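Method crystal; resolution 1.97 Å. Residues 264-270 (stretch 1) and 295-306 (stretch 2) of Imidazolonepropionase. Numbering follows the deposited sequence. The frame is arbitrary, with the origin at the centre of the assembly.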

# COMPACT_ATOMS: atom_id res chain seq x y z
N ASP A 264 -4.01 -5.04 8.30
CA ASP A 264 -4.86 -4.82 7.13
C ASP A 264 -6.06 -5.75 6.95
O ASP A 264 -5.98 -6.94 7.24
CB ASP A 264 -3.98 -4.85 5.87
CG ASP A 264 -2.69 -4.04 6.02
OD1 ASP A 264 -2.07 -3.70 4.99
OD2 ASP A 264 -2.28 -3.74 7.16
N HIS A 265 -7.15 -5.18 6.42
CA HIS A 265 -8.45 -5.83 6.18
C HIS A 265 -9.36 -5.49 7.35
O HIS A 265 -10.19 -4.59 7.25
CB HIS A 265 -8.31 -7.34 5.99
CG HIS A 265 -7.87 -7.73 4.62
ND1 HIS A 265 -8.62 -7.45 3.49
CD2 HIS A 265 -6.76 -8.37 4.18
CE1 HIS A 265 -7.98 -7.90 2.42
NE2 HIS A 265 -6.85 -8.46 2.81
N LEU A 266 -9.22 -6.22 8.46
CA LEU A 266 -9.97 -5.93 9.67
C LEU A 266 -11.50 -6.07 9.69
O LEU A 266 -12.14 -5.52 10.58
CB LEU A 266 -9.61 -4.51 10.13
CG LEU A 266 -8.18 -4.18 10.58
CD1 LEU A 266 -7.15 -5.01 9.83
CD2 LEU A 266 -7.92 -2.71 10.36
N GLU A 267 -12.08 -6.78 8.73
CA GLU A 267 -13.53 -6.94 8.71
C GLU A 267 -14.06 -7.38 10.08
O GLU A 267 -15.10 -6.90 10.54
CB GLU A 267 -13.97 -7.97 7.66
CG GLU A 267 -14.13 -7.45 6.23
CD GLU A 267 -12.82 -7.02 5.60
OE1 GLU A 267 -11.76 -7.51 6.05
OE2 GLU A 267 -12.85 -6.22 4.65
N TYR A 268 -13.33 -8.29 10.73
CA TYR A 268 -13.74 -8.83 12.03
C TYR A 268 -12.98 -8.29 13.25
O TYR A 268 -12.91 -8.96 14.28
CB TYR A 268 -13.62 -10.35 12.01
CG TYR A 268 -14.63 -11.03 11.11
CD1 TYR A 268 -15.87 -11.42 11.59
CD2 TYR A 268 -14.35 -11.24 9.75
CE1 TYR A 268 -16.83 -12.00 10.75
CE2 TYR A 268 -15.29 -11.82 8.91
CZ TYR A 268 -16.53 -12.20 9.41
OH TYR A 268 -17.47 -12.76 8.58
N LEU A 269 -12.43 -7.09 13.15
CA LEU A 269 -11.70 -6.51 14.27
C LEU A 269 -12.66 -6.21 15.42
O LEU A 269 -13.77 -5.74 15.20
CB LEU A 269 -10.99 -5.23 13.83
CG LEU A 269 -10.17 -4.46 14.86
CD1 LEU A 269 -8.97 -5.28 15.31
CD2 LEU A 269 -9.70 -3.15 14.24
N ASP A 270 -12.22 -6.50 16.64
CA ASP A 270 -13.04 -6.27 17.84
C ASP A 270 -12.55 -5.07 18.66
O ASP A 270 -11.47 -4.53 18.40
CB ASP A 270 -13.04 -7.52 18.71
CG ASP A 270 -11.64 -7.89 19.19
OD1 ASP A 270 -11.51 -8.41 20.31
OD2 ASP A 270 -10.68 -7.66 18.43
N LYS A 295 -17.50 -10.00 -2.40
CA LYS A 295 -18.93 -9.89 -2.09
C LYS A 295 -19.20 -10.10 -0.60
O LYS A 295 -20.21 -10.68 -0.20
CB LYS A 295 -19.72 -10.89 -2.92
CG LYS A 295 -19.52 -10.71 -4.44
CD LYS A 295 -20.21 -11.79 -5.25
CE LYS A 295 -19.55 -13.15 -5.06
NZ LYS A 295 -20.19 -14.21 -5.90
N GLU A 296 -18.29 -9.59 0.22
CA GLU A 296 -18.38 -9.71 1.67
C GLU A 296 -19.53 -8.85 2.19
O GLU A 296 -19.95 -7.89 1.53
CB GLU A 296 -17.06 -9.26 2.29
CG GLU A 296 -17.02 -9.29 3.82
CD GLU A 296 -17.23 -10.68 4.38
OE1 GLU A 296 -16.38 -11.56 4.12
OE2 GLU A 296 -18.23 -10.89 5.09
N THR A 297 -20.05 -9.19 3.37
CA THR A 297 -21.13 -8.41 3.95
C THR A 297 -20.76 -7.87 5.33
O THR A 297 -21.45 -7.01 5.86
CB THR A 297 -22.43 -9.25 4.05
OG1 THR A 297 -22.15 -10.49 4.70
CG2 THR A 297 -22.98 -9.53 2.65
N LYS A 298 -19.67 -8.38 5.89
CA LYS A 298 -19.21 -7.92 7.20
C LYS A 298 -18.27 -6.74 7.00
O LYS A 298 -17.16 -6.89 6.49
CB LYS A 298 -18.48 -9.05 7.93
CG LYS A 298 -18.11 -8.74 9.38
CD LYS A 298 -19.33 -8.37 10.20
CE LYS A 298 -19.06 -8.54 11.68
NZ LYS A 298 -17.70 -8.07 12.03
N LEU A 299 -18.73 -5.56 7.40
CA LEU A 299 -17.95 -4.33 7.25
C LEU A 299 -16.94 -4.12 8.37
O LEU A 299 -17.18 -4.50 9.51
CB LEU A 299 -18.90 -3.13 7.23
CG LEU A 299 -19.92 -3.08 6.09
CD1 LEU A 299 -21.24 -2.56 6.61
CD2 LEU A 299 -19.39 -2.20 4.98
N PRO A 300 -15.78 -3.55 8.04
CA PRO A 300 -14.74 -3.29 9.05
C PRO A 300 -15.35 -2.30 10.04
O PRO A 300 -16.21 -1.50 9.67
CB PRO A 300 -13.61 -2.66 8.24
CG PRO A 300 -13.80 -3.21 6.87
CD PRO A 300 -15.32 -3.15 6.71
N PRO A 301 -14.95 -2.34 11.31
CA PRO A 301 -15.50 -1.43 12.32
C PRO A 301 -15.02 0.02 12.19
O PRO A 301 -14.37 0.57 13.10
CB PRO A 301 -15.05 -2.08 13.63
CG PRO A 301 -13.68 -2.59 13.27
CD PRO A 301 -13.93 -3.22 11.91
N VAL A 302 -15.37 0.64 11.07
CA VAL A 302 -14.97 2.03 10.79
C VAL A 302 -15.42 3.02 11.87
O VAL A 302 -14.62 3.82 12.36
CB VAL A 302 -15.55 2.50 9.43
CG1 VAL A 302 -15.32 3.99 9.24
CG2 VAL A 302 -14.88 1.73 8.30
N VAL A 303 -16.69 2.96 12.24
CA VAL A 303 -17.20 3.87 13.26
C VAL A 303 -16.39 3.75 14.55
O VAL A 303 -15.96 4.74 15.12
CB VAL A 303 -18.70 3.60 13.56
CG1 VAL A 303 -19.16 4.44 14.73
CG2 VAL A 303 -19.52 3.93 12.32
N ALA A 304 -16.17 2.52 15.01
CA ALA A 304 -15.41 2.29 16.23
C ALA A 304 -13.95 2.75 16.10
O ALA A 304 -13.39 3.32 17.04
CB ALA A 304 -15.46 0.82 16.63
N LEU A 305 -13.35 2.50 14.94
CA LEU A 305 -11.97 2.92 14.72
C LEU A 305 -11.89 4.44 14.80
O LEU A 305 -10.93 5.00 15.34
CB LEU A 305 -11.47 2.46 13.35
CG LEU A 305 -11.16 0.97 13.21
CD1 LEU A 305 -10.88 0.66 11.73
CD2 LEU A 305 -9.95 0.59 14.07
N ARG A 306 -12.89 5.11 14.25
CA ARG A 306 -12.91 6.56 14.29
C ARG A 306 -13.05 7.04 15.73
O ARG A 306 -12.30 7.92 16.17
CB ARG A 306 -14.07 7.12 13.46
CG ARG A 306 -13.68 7.43 12.04
CD ARG A 306 -14.60 8.49 11.45
NE ARG A 306 -15.95 8.00 11.24
CZ ARG A 306 -16.45 7.70 10.04
NH1 ARG A 306 -15.72 7.86 8.95
NH2 ARG A 306 -17.70 7.27 9.94

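This is a contact between a turn and a proline-containing loop, held mainly by van der Waals packing, with a single weak hydrogen bond between the two stretches. About 464 Å² of surface is buried, both sides summed.

Stretch 1 leaves a strand at His265 and enters a type I beta turn from Leu266 to Leu269. The turn is closed by a bond from Leu269 N to Leu266 O, 3.0 Å long. Stretch 2 runs as a loop to Pro301, the N-cap of the helix that begins at Val302. The nearest CA atoms are those of Glu267 and Pro300, 3.9 Å apart. The approach there even sets two acceptors near each other: Glu267 O and Leu299 O are 3.3 Å apart and share no hydrogen bond.

Proline has no backbone N-H to offer, and the closest contacts of both prolines with the turn are made by carbon atoms. Pro301 CD lies 3.2 Å from Leu266 O, the same oxygen that closes the turn. Pro300 CA is 3.8 Å from that oxygen as well.

Glu267 has the largest area covered in this contact. Its CG sits 3.1 Å from Lys298 O, a close carbon-to-oxygen approach. Lys298 O is buried here without a hydrogen-bonding partner in the model. Glu267 CG also packs against Glu296 CG at 4.2 Å, so these two acidic residues touch through their aliphatic parts.

The side chain of Lys298 makes two different contacts with the turn. Its NZ gives the weak hydrogen bond to Glu267 O, at 3.2 Å. Its aliphatic chain covers a face of the Tyr268 ring. Lys298 CG is 3.9 Å from the centroid of the Tyr268 ring and 19° off the ring normal, a CH-pi contact. The CA-to-CB bond of Tyr268 points away from stretch 2, but the end of the side chain comes nearer, and its ring meets Lys298.

Glu296 turns its carboxylate back on its own loop. Its OE2 accepts bonds from Thr297 N and Lys298 N, both 3.0 Å. Tyr268 OH stays 4.0 Å from Glu296 OE2.

Leu269 forms the apolar end of the contact, with its CA-to-CB bond directed toward stretch 2. Leu269 CB meets Pro301 CG at 3.8 Å. Leu269 CD2 meets Leu305 CD2, also at 3.8 Å. Leu305 lies in the first turn of the helix, where its N bonds to Pro301 O at 2.9 Å. Leu269 therefore packs against both the N-cap proline and the helix that follows.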